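Local coordinates for protein coenzyme A transferase (Yersinia pestis, PDB 3QLI) that probably transfers coenzyme A between an acyl-CoA and a carboxylate such as acetate, at residues I394-D399 against D443-A448; D408-V413 against N420-S425; T414-V419 against L436-F441. All blocks are in the same frame, centred on the assembly; numbering follows the deposited sequence.

Contact 1 (I394-D399 against D443-A448); sequences IIPRID and DELTQA
Leu445 and Ala448, on one side of helix 439-451, pack against Ile394 and Pro396 at the end of strand 394-395. The contact lies in the C-terminal part of the acetyl-CoA hydrolase/transferase fold. The helix packs beside the outermost strand of a small mixed sheet, in which strand 394-395 neighbours strand 340-342. The two segments meet through apolar groups and van der Waals contact.

The first kind of contact is methyl against backbone. Leu445 carries its CG anti to its own carbonyl carbon (chi1 -70°), and chi2 (167°) sets its methyls. The CD2 methyl lies against the chain from Ile394 to Pro396. Leu445 CD2 is 3.5 Å from Ile394 O and 4.0 Å from Ile395 C. The carbonyl O of Ile394 also accepts a hydrogen bond from Ser392 OG, so this polar atom has a partner.

The second kind is branch against branch. Ile394 places CG2 anti to the backbone N, and this methyl meets Leu445 CD1 at 3.9 Å. The two side chains cross at about a right angle. Ile433 of helix 426-434 touches Ile394, and Ile434 of the same helix touches Leu445. The pair therefore belongs to a larger apolar cluster. Arg393, which binds CoA, directly precedes Ile394.

The third kind involves the proline ring, at the more exposed part of the contact. Pro396 CD lies 4.1 Å from Leu445 CD2. Met452, after the helix, also touches this proline. Three residues after Leu445, Ala448 points its CB toward the ring, with Ala448 CB 3.8 Å from Pro396 CG and 4.0 Å from Pro396 CB.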
loop_
_atom_site.group_PDB
_atom_site.type_symbol
_atom_site.label_atom_id
_atom_site.label_comp_id
_atom_site.label_asym_id
_atom_site.label_seq_id
_atom_site.Cartn_x
_atom_site.Cartn_y
_atom_site.Cartn_z
ATOM N N ILE A 394 21.417 3.113 9.470
ATOM C CA ILE A 394 21.319 3.449 8.055
ATOM C C ILE A 394 22.173 2.426 7.317
ATOM O O ILE A 394 23.381 2.354 7.531
ATOM C CB ILE A 394 21.844 4.867 7.750
ATOM C CG1 ILE A 394 21.169 5.909 8.656
ATOM C CG2 ILE A 394 21.688 5.184 6.250
ATOM C CD1 ILE A 394 19.621 5.946 8.565
ATOM N N ILE A 395 21.553 1.617 6.464
ATOM C CA ILE A 395 22.244 0.450 5.921
ATOM C C ILE A 395 22.156 0.396 4.402
ATOM O O ILE A 395 21.304 1.061 3.792
ATOM C CB ILE A 395 21.698 -0.870 6.524
ATOM C CG1 ILE A 395 20.222 -1.078 6.140
ATOM C CG2 ILE A 395 21.856 -0.863 8.040
ATOM C CD1 ILE A 395 19.669 -2.454 6.528
ATOM N N PRO A 396 23.041 -0.392 3.775
ATOM C CA PRO A 396 22.985 -0.465 2.309
ATOM C C PRO A 396 21.623 -0.966 1.825
ATOM O O PRO A 396 21.033 -0.345 0.945
ATOM C CB PRO A 396 24.071 -1.489 1.964
ATOM C CG PRO A 396 25.039 -1.419 3.135
ATOM C CD PRO A 396 24.153 -1.185 4.338
ATOM N N ARG A 397 21.144 -2.064 2.407
ATOM C CA ARG A 397 19.974 -2.763 1.883
ATOM C C ARG A 397 19.315 -3.637 2.947
ATOM O O ARG A 397 19.958 -4.492 3.553
ATOM C CB ARG A 397 20.385 -3.627 0.683
ATOM C CG ARG A 397 19.229 -4.254 -0.079
ATOM C CD ARG A 397 19.752 -5.099 -1.231
ATOM N NE ARG A 397 18.672 -5.713 -2.000
ATOM C CZ ARG A 397 18.186 -6.934 -1.781
ATOM N NH1 ARG A 397 18.678 -7.692 -0.806
ATOM N NH2 ARG A 397 17.206 -7.401 -2.543
ATOM N N ILE A 398 18.022 -3.436 3.164
ATOM C CA ILE A 398 17.282 -4.237 4.137
ATOM C C ILE A 398 17.263 -5.706 3.693
ATOM O O ILE A 398 17.132 -5.998 2.504
ATOM C CB ILE A 398 15.851 -3.694 4.305
ATOM C CG1 ILE A 398 15.891 -2.350 5.056
ATOM C CG2 ILE A 398 14.961 -4.709 5.031
ATOM C CD1 ILE A 398 14.644 -1.462 4.821
ATOM N N ASP A 399 17.427 -6.620 4.648
ATOM C CA ASP A 399 17.446 -8.054 4.357
ATOM C C ASP A 399 16.029 -8.605 4.163
ATOM O O ASP A 399 15.370 -8.987 5.135
ATOM C CB ASP A 399 18.142 -8.797 5.498
ATOM C CG ASP A 399 18.343 -10.268 5.205
ATOM O OD1 ASP A 399 17.615 -10.815 4.348
ATOM O OD2 ASP A 399 19.231 -10.879 5.843
ATOM N N ASP A 443 31.449 6.931 4.745
ATOM C CA ASP A 443 32.353 6.457 3.692
ATOM C C ASP A 443 31.992 5.039 3.263
ATOM O O ASP A 443 31.976 4.722 2.074
ATOM C CB ASP A 443 33.809 6.498 4.159
ATOM C CG ASP A 443 34.352 7.911 4.265
ATOM O OD1 ASP A 443 33.640 8.863 3.877
ATOM O OD2 ASP A 443 35.504 8.068 4.728
ATOM N N GLU A 444 31.704 4.188 4.238
ATOM C CA GLU A 444 31.347 2.808 3.953
ATOM C C GLU A 444 30.035 2.750 3.178
ATOM O O GLU A 444 29.885 1.968 2.243
ATOM C CB GLU A 444 31.218 2.010 5.248
ATOM C CG GLU A 444 31.014 0.526 5.014
ATOM C CD GLU A 444 31.210 -0.312 6.269
ATOM O OE1 GLU A 444 31.499 -1.526 6.131
ATOM O OE2 GLU A 444 31.069 0.237 7.386
ATOM N N LEU A 445 29.078 3.579 3.569
ATOM C CA LEU A 445 27.786 3.594 2.882
ATOM C C LEU A 445 27.928 4.107 1.453
ATOM O O LEU A 445 27.244 3.631 0.553
ATOM C CB LEU A 445 26.779 4.449 3.646
ATOM C CG LEU A 445 26.291 3.875 4.966
ATOM C CD1 LEU A 445 25.554 4.956 5.765
ATOM C CD2 LEU A 445 25.385 2.658 4.704
ATOM N N THR A 446 28.817 5.076 1.241
ATOM C CA THR A 446 29.047 5.583 -0.104
ATOM C C THR A 446 29.632 4.481 -0.989
ATOM O O THR A 446 29.250 4.329 -2.156
ATOM C CB THR A 446 29.984 6.809 -0.098
ATOM O OG1 THR A 446 29.364 7.880 0.627
ATOM C CG2 THR A 446 30.256 7.292 -1.516
ATOM N N GLN A 447 30.559 3.707 -0.432
ATOM C CA GLN A 447 31.153 2.610 -1.187
ATOM C C GLN A 447 30.089 1.582 -1.534
ATOM O O GLN A 447 30.021 1.110 -2.670
ATOM C CB GLN A 447 32.313 1.964 -0.426
ATOM C CG GLN A 447 33.593 2.815 -0.408
ATOM C CD GLN A 447 33.968 3.371 -1.787
ATOM O OE1 GLN A 447 34.215 2.615 -2.737
ATOM N NE2 GLN A 447 34.011 4.701 -1.898
ATOM N N ALA A 448 29.249 1.252 -0.558
ATOM C CA ALA A 448 28.172 0.287 -0.775
ATOM C C ALA A 448 27.228 0.764 -1.872
ATOM O O ALA A 448 26.827 -0.009 -2.745
ATOM C CB ALA A 448 27.410 0.054 0.519
#

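Contact 2 (D408-V413 against N420-S425); sequences DTHYIV and NLKGLS
A beta hairpin at the edge of the mixed sheet of the C-terminal domain ends here, where Tyr411 and Asn420 form an antiparallel non-hydrogen-bonded pair. Beyond the pair, Leu421 N donates to His410 O at 2.7 Å, a nearly straight bond (163° at the hydrogen).

Asn420 meets two rings. Asn420 CB lies over one face of the Tyr411 ring, 3.8 Å from the centroid, a CH-pi contact. Its CG is anti to the backbone N (chi1 175°). The amide beyond it lies steeply to the His410 ring, the planes 83° apart, with OD1 near the ring edge at CD2. Asn420 OD1 also accepts from Lys422 N at 3.1 Å, closing an Asx turn; this donor lies above the carbonyl plane. A water bridges Asn420 ND2 and His410 NE2, while Ser378 N bonds His410 ND1, so both ring nitrogens have partners.

Leu421 turns to the apolar side, where Leu421 CD1 meets Thr409 CG2 at 3.5 Å and, more loosely, Ile412 CG2.

Lys422 bends at chi2 and runs past the carbonyl of Thr409. Its ammonium bonds Ile407 O and Gln130 OE1 of the second subunit, so this hairpin end also reaches the dimer interface. A water accepts from Lys422 NZ at 2.7 Å and lies 3.3 Å from Asp408 OD1, a long and uncertain bond. Asp408 OD1 is also bonded by Asn127 ND2 of the second subunit.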
loop_
_atom_site.group_PDB
_atom_site.type_symbol
_atom_site.label_atom_id
_atom_site.label_comp_id
_atom_site.label_asym_id
_atom_site.label_seq_id
_atom_site.Cartn_x
_atom_site.Cartn_y
_atom_site.Cartn_z
ATOM N N ASP A 408 6.959 4.520 -1.096
ATOM C CA ASP A 408 6.034 5.219 -0.207
ATOM C C ASP A 408 6.664 6.181 0.795
ATOM O O ASP A 408 5.983 7.053 1.331
ATOM C CB ASP A 408 5.179 4.208 0.559
ATOM C CG ASP A 408 4.221 3.458 -0.339
ATOM O OD1 ASP A 408 3.479 4.113 -1.097
ATOM O OD2 ASP A 408 4.213 2.214 -0.284
ATOM N N THR A 409 7.957 6.037 1.048
ATOM C CA THR A 409 8.605 6.894 2.029
ATOM C C THR A 409 8.541 8.358 1.615
ATOM O O THR A 409 8.731 8.697 0.452
ATOM C CB THR A 409 10.065 6.477 2.284
ATOM O OG1 THR A 409 10.117 5.075 2.569
ATOM C CG2 THR A 409 10.633 7.245 3.465
ATOM N N HIS A 410 8.261 9.217 2.586
ATOM C CA HIS A 410 8.158 10.644 2.336
ATOM C C HIS A 410 9.336 11.369 2.964
ATOM O O HIS A 410 10.284 11.745 2.284
ATOM C CB HIS A 410 6.851 11.175 2.927
ATOM C CG HIS A 410 6.544 12.591 2.552
ATOM N ND1 HIS A 410 5.578 13.337 3.192
ATOM C CD2 HIS A 410 7.073 13.397 1.602
ATOM C CE1 HIS A 410 5.525 14.540 2.653
ATOM N NE2 HIS A 410 6.422 14.604 1.686
ATOM N N TYR A 411 9.270 11.538 4.277
ATOM C CA TYR A 411 10.313 12.220 5.018
ATOM C C TYR A 411 10.985 11.284 6.001
ATOM O O TYR A 411 10.308 10.613 6.778
ATOM C CB TYR A 411 9.701 13.346 5.857
ATOM C CG TYR A 411 9.638 14.707 5.208
ATOM C CD1 TYR A 411 10.730 15.562 5.232
ATOM C CD2 TYR A 411 8.474 15.148 4.599
ATOM C CE1 TYR A 411 10.669 16.812 4.649
ATOM C CE2 TYR A 411 8.403 16.393 4.013
ATOM C CZ TYR A 411 9.502 17.222 4.041
ATOM O OH TYR A 411 9.429 18.463 3.457
ATOM N N ILE A 412 12.313 11.244 5.990
ATOM C CA ILE A 412 13.015 10.466 7.004
ATOM C C ILE A 412 13.809 11.430 7.872
ATOM O O ILE A 412 14.197 12.500 7.410
ATOM C CB ILE A 412 13.957 9.433 6.394
ATOM C CG1 ILE A 412 14.920 10.092 5.400
ATOM C CG2 ILE A 412 13.134 8.302 5.735
ATOM C CD1 ILE A 412 16.053 9.162 4.935
ATOM N N VAL A 413 14.029 11.050 9.126
ATOM C CA VAL A 413 14.717 11.915 10.085
ATOM C C VAL A 413 15.638 11.098 10.971
ATOM O O VAL A 413 15.256 10.030 11.444
ATOM C CB VAL A 413 13.719 12.641 11.000
ATOM C CG1 VAL A 413 14.456 13.325 12.182
ATOM C CG2 VAL A 413 12.891 13.650 10.188
ATOM N N ASN A 420 13.341 14.718 2.424
ATOM C CA ASN A 420 12.119 14.376 1.702
ATOM C C ASN A 420 12.513 13.599 0.445
ATOM O O ASN A 420 13.160 14.146 -0.452
ATOM C CB ASN A 420 11.371 15.664 1.341
ATOM C CG ASN A 420 10.134 15.425 0.484
ATOM O OD1 ASN A 420 9.802 14.294 0.116
ATOM N ND2 ASN A 420 9.449 16.510 0.155
ATOM N N LEU A 421 12.158 12.319 0.401
ATOM C CA LEU A 421 12.600 11.429 -0.677
ATOM C C LEU A 421 11.757 11.491 -1.966
ATOM O O LEU A 421 12.179 10.985 -3.008
ATOM C CB LEU A 421 12.651 9.984 -0.164
ATOM C CG LEU A 421 13.547 9.699 1.044
ATOM C CD1 LEU A 421 13.369 8.270 1.500
ATOM C CD2 LEU A 421 14.999 9.951 0.667
ATOM N N LYS A 422 10.571 12.084 -1.900
ATOM C CA LYS A 422 9.647 12.051 -3.041
ATOM C C LYS A 422 10.184 12.755 -4.288
ATOM O O LYS A 422 10.593 13.917 -4.235
ATOM C CB LYS A 422 8.281 12.624 -2.663
ATOM C CG LYS A 422 7.495 11.772 -1.654
ATOM C CD LYS A 422 6.929 10.521 -2.323
ATOM C CE LYS A 422 6.007 9.781 -1.390
ATOM N NZ LYS A 422 5.533 8.517 -2.045
ATOM N N GLY A 423 10.185 12.044 -5.411
ATOM C CA GLY A 423 10.606 12.622 -6.679
ATOM C C GLY A 423 12.101 12.549 -6.950
ATOM O O GLY A 423 12.547 12.907 -8.040
ATOM N N LEU A 424 12.875 12.101 -5.964
ATOM C CA LEU A 424 14.328 11.947 -6.118
ATOM C C LEU A 424 14.697 10.652 -6.850
ATOM O O LEU A 424 14.063 9.613 -6.644
ATOM C CB LEU A 424 15.004 11.941 -4.741
ATOM C CG LEU A 424 14.890 13.214 -3.908
ATOM C CD1 LEU A 424 15.785 13.091 -2.656
ATOM C CD2 LEU A 424 15.285 14.421 -4.746
ATOM N N SER A 425 15.720 10.709 -7.701
ATOM C CA SER A 425 16.246 9.496 -8.328
ATOM C C SER A 425 16.919 8.621 -7.281
ATOM O O SER A 425 17.162 9.062 -6.151
ATOM C CB SER A 425 17.288 9.859 -9.389
ATOM O OG SER A 425 18.420 10.475 -8.786
HETATM O O HOH W 1 3.267 7.393 -1.134
HETATM O O HOH W 2 8.831 7.581 -1.819
HETATM O O HOH W 3 6.430 16.776 -0.322
#

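Contact 3 (T414-V419 against L436-F441); sequences TEFGAV and LAHPDF
Leu436 fills the tight part of this contact, against the beta turn that joins strands 411-414 and 417-420. The turn is type I, from Thr414 to Gly417. It is the turn of an edge hairpin in the C-terminal domain's mixed sheet. The other segment links helix 426-434 to helix 439-451.

On the tight side, the Leu436 side chain lies against the second strand. Leu436 CD2 is 3.5 Å from Gly417 C, and Leu436 CD1 is 3.7 Å from Val419 CG2. Ile412 on the neighbouring strand also touches this leucine. Close by, Thr414 OG1 donates to Leu436 O at 2.8 Å, in the carbonyl plane and on a lone pair. Thr414 holds OG1 between its backbone N and carbonyl carbon (chi1 71°). There Thr414 OG1 also accepts from Phe416 N at 3.1 Å, an ST turn.

The solvent side is formed by Phe416, His438 and Pro439, which are more exposed. The Phe416 ring turns its edge toward the His438 face in an offset edge-to-face pair, centroids 5.7 Å apart and planes at 78°. Phe416 CZ and Pro439 CD meet tip to tip at 3.6 Å. Pro439 CD also lies over one face of the His438 ring. His438 is the N-cap residue of helix 439-451: His438 ND1 accepts from Asp440 N at 3.0 Å, with the donor near the ring plane.

The chemistry implies two roles for polar atoms. One threonine hydroxyl both shapes the turn and ties it to the Leu436 carbonyl. The capping bond requires ND1 to offer its lone pair, so a proton on a neutral His438 would probably sit on NE2.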
loop_
_atom_site.group_PDB
_atom_site.type_symbol
_atom_site.label_atom_id
_atom_site.label_comp_id
_atom_site.label_asym_id
_atom_site.label_seq_id
_atom_site.Cartn_x
_atom_site.Cartn_y
_atom_site.Cartn_z
ATOM N N THR A 414 16.861 11.599 11.174
ATOM C CA THR A 414 17.754 11.082 12.209
ATOM C C THR A 414 18.227 12.300 13.012
ATOM O O THR A 414 17.785 13.418 12.758
ATOM C CB THR A 414 19.000 10.345 11.628
ATOM O OG1 THR A 414 19.886 11.301 11.026
ATOM C CG2 THR A 414 18.615 9.269 10.585
ATOM N N GLU A 415 19.124 12.091 13.967
ATOM C CA GLU A 415 19.655 13.212 14.740
ATOM C C GLU A 415 20.459 14.191 13.863
ATOM O O GLU A 415 20.751 15.323 14.274
ATOM C CB GLU A 415 20.475 12.719 15.944
ATOM C CG GLU A 415 21.833 12.083 15.621
ATOM C CD GLU A 415 21.767 10.573 15.414
ATOM O OE1 GLU A 415 20.695 10.044 15.038
ATOM O OE2 GLU A 415 22.796 9.901 15.634
ATOM N N PHE A 416 20.777 13.783 12.639
ATOM C CA PHE A 416 21.520 14.667 11.715
ATOM C C PHE A 416 20.680 15.439 10.686
ATOM O O PHE A 416 21.219 16.165 9.849
ATOM C CB PHE A 416 22.644 13.889 11.028
ATOM C CG PHE A 416 23.632 13.305 12.000
ATOM C CD1 PHE A 416 24.453 14.134 12.751
ATOM C CD2 PHE A 416 23.702 11.942 12.199
ATOM C CE1 PHE A 416 25.360 13.602 13.665
ATOM C CE2 PHE A 416 24.605 11.398 13.103
ATOM C CZ PHE A 416 25.430 12.227 13.842
ATOM N N GLY A 417 19.359 15.313 10.750
ATOM C CA GLY A 417 18.526 16.156 9.907
ATOM C C GLY A 417 17.388 15.385 9.270
ATOM O O GLY A 417 17.036 14.323 9.752
ATOM N N ALA A 418 16.847 15.918 8.178
ATOM C CA ALA A 418 15.658 15.358 7.544
ATOM C C ALA A 418 15.813 15.355 6.026
ATOM O O ALA A 418 16.466 16.229 5.458
ATOM C CB ALA A 418 14.432 16.172 7.932
ATOM N N VAL A 419 15.200 14.381 5.367
ATOM C CA VAL A 419 15.219 14.352 3.906
ATOM C C VAL A 419 13.836 13.971 3.403
ATOM O O VAL A 419 13.248 13.018 3.893
ATOM C CB VAL A 419 16.245 13.327 3.373
ATOM C CG1 VAL A 419 16.170 13.224 1.834
ATOM C CG2 VAL A 419 17.655 13.703 3.818
ATOM N N LEU A 436 22.454 11.550 6.420
ATOM C CA LEU A 436 21.742 11.373 7.696
ATOM C C LEU A 436 22.374 10.286 8.554
ATOM O O LEU A 436 21.986 10.088 9.704
ATOM C CB LEU A 436 20.263 11.019 7.472
ATOM C CG LEU A 436 19.378 12.074 6.813
ATOM C CD1 LEU A 436 17.902 11.685 6.923
ATOM C CD2 LEU A 436 19.607 13.453 7.414
ATOM N N ALA A 437 23.316 9.541 7.979
ATOM C CA ALA A 437 24.003 8.489 8.728
ATOM C C ALA A 437 25.044 9.119 9.652
ATOM O O ALA A 437 25.453 10.261 9.438
ATOM C CB ALA A 437 24.678 7.509 7.766
ATOM N N HIS A 438 25.467 8.393 10.680
ATOM C CA HIS A 438 26.549 8.887 11.532
ATOM C C HIS A 438 27.827 9.077 10.695
ATOM O O HIS A 438 28.140 8.269 9.809
ATOM C CB HIS A 438 26.806 7.947 12.720
ATOM C CG HIS A 438 27.715 8.531 13.762
ATOM N ND1 HIS A 438 29.084 8.597 13.603
ATOM C CD2 HIS A 438 27.445 9.117 14.956
ATOM C CE1 HIS A 438 29.620 9.183 14.661
ATOM N NE2 HIS A 438 28.647 9.515 15.495
ATOM N N PRO A 439 28.571 10.154 10.956
ATOM C CA PRO A 439 29.821 10.341 10.201
ATOM C C PRO A 439 30.715 9.090 10.128
ATOM O O PRO A 439 31.324 8.841 9.079
ATOM C CB PRO A 439 30.515 11.472 10.960
ATOM C CG PRO A 439 29.351 12.316 11.466
ATOM C CD PRO A 439 28.266 11.302 11.835
ATOM N N ASP A 440 30.771 8.296 11.195
ATOM C CA ASP A 440 31.621 7.101 11.186
ATOM C C ASP A 440 31.295 6.109 10.060
ATOM O O ASP A 440 32.137 5.287 9.690
ATOM C CB ASP A 440 31.544 6.366 12.528
ATOM C CG ASP A 440 32.143 7.165 13.673
ATOM O OD1 ASP A 440 32.796 8.199 13.405
ATOM O OD2 ASP A 440 31.958 6.749 14.838
ATOM N N PHE A 441 30.078 6.177 9.520
ATOM C CA PHE A 441 29.636 5.185 8.540
ATOM C C PHE A 441 29.431 5.728 7.127
ATOM O O PHE A 441 29.116 4.968 6.213
ATOM C CB PHE A 441 28.339 4.506 9.001
ATOM C CG PHE A 441 28.475 3.744 10.283
ATOM C CD1 PHE A 441 29.093 2.499 10.301
ATOM C CD2 PHE A 441 27.972 4.260 11.471
ATOM C CE1 PHE A 441 29.215 1.782 11.486
ATOM C CE2 PHE A 441 28.096 3.555 12.660
ATOM C CZ PHE A 441 28.717 2.307 12.667
#

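How the contacts relate
All three contacts lie in the last part of the C-terminal domain. Contacts 2 and 3 share the hairpin of strands 411-414 and 417-420. Their centres are about 15 Å apart, and Ile412 N probably bonds Val419 O at 2.9 Å between them. Contacts 1 and 3 share helix 439-451: contact 3 involves its start and contact 1 a later turn. They touch where Leu445 CD1 meets Ala437 CB at 3.4 Å. Contacts 1 and 2 do not touch; their nearest atoms are about 6 Å apart. CoA-binding residues lie nearby, though no CoA is bound to this chain in the model. Between side chains, Arg393 is about 5 Å from Ile394 and about 7 Å from Thr414, and Gln363 is about 7 Å from Thr409.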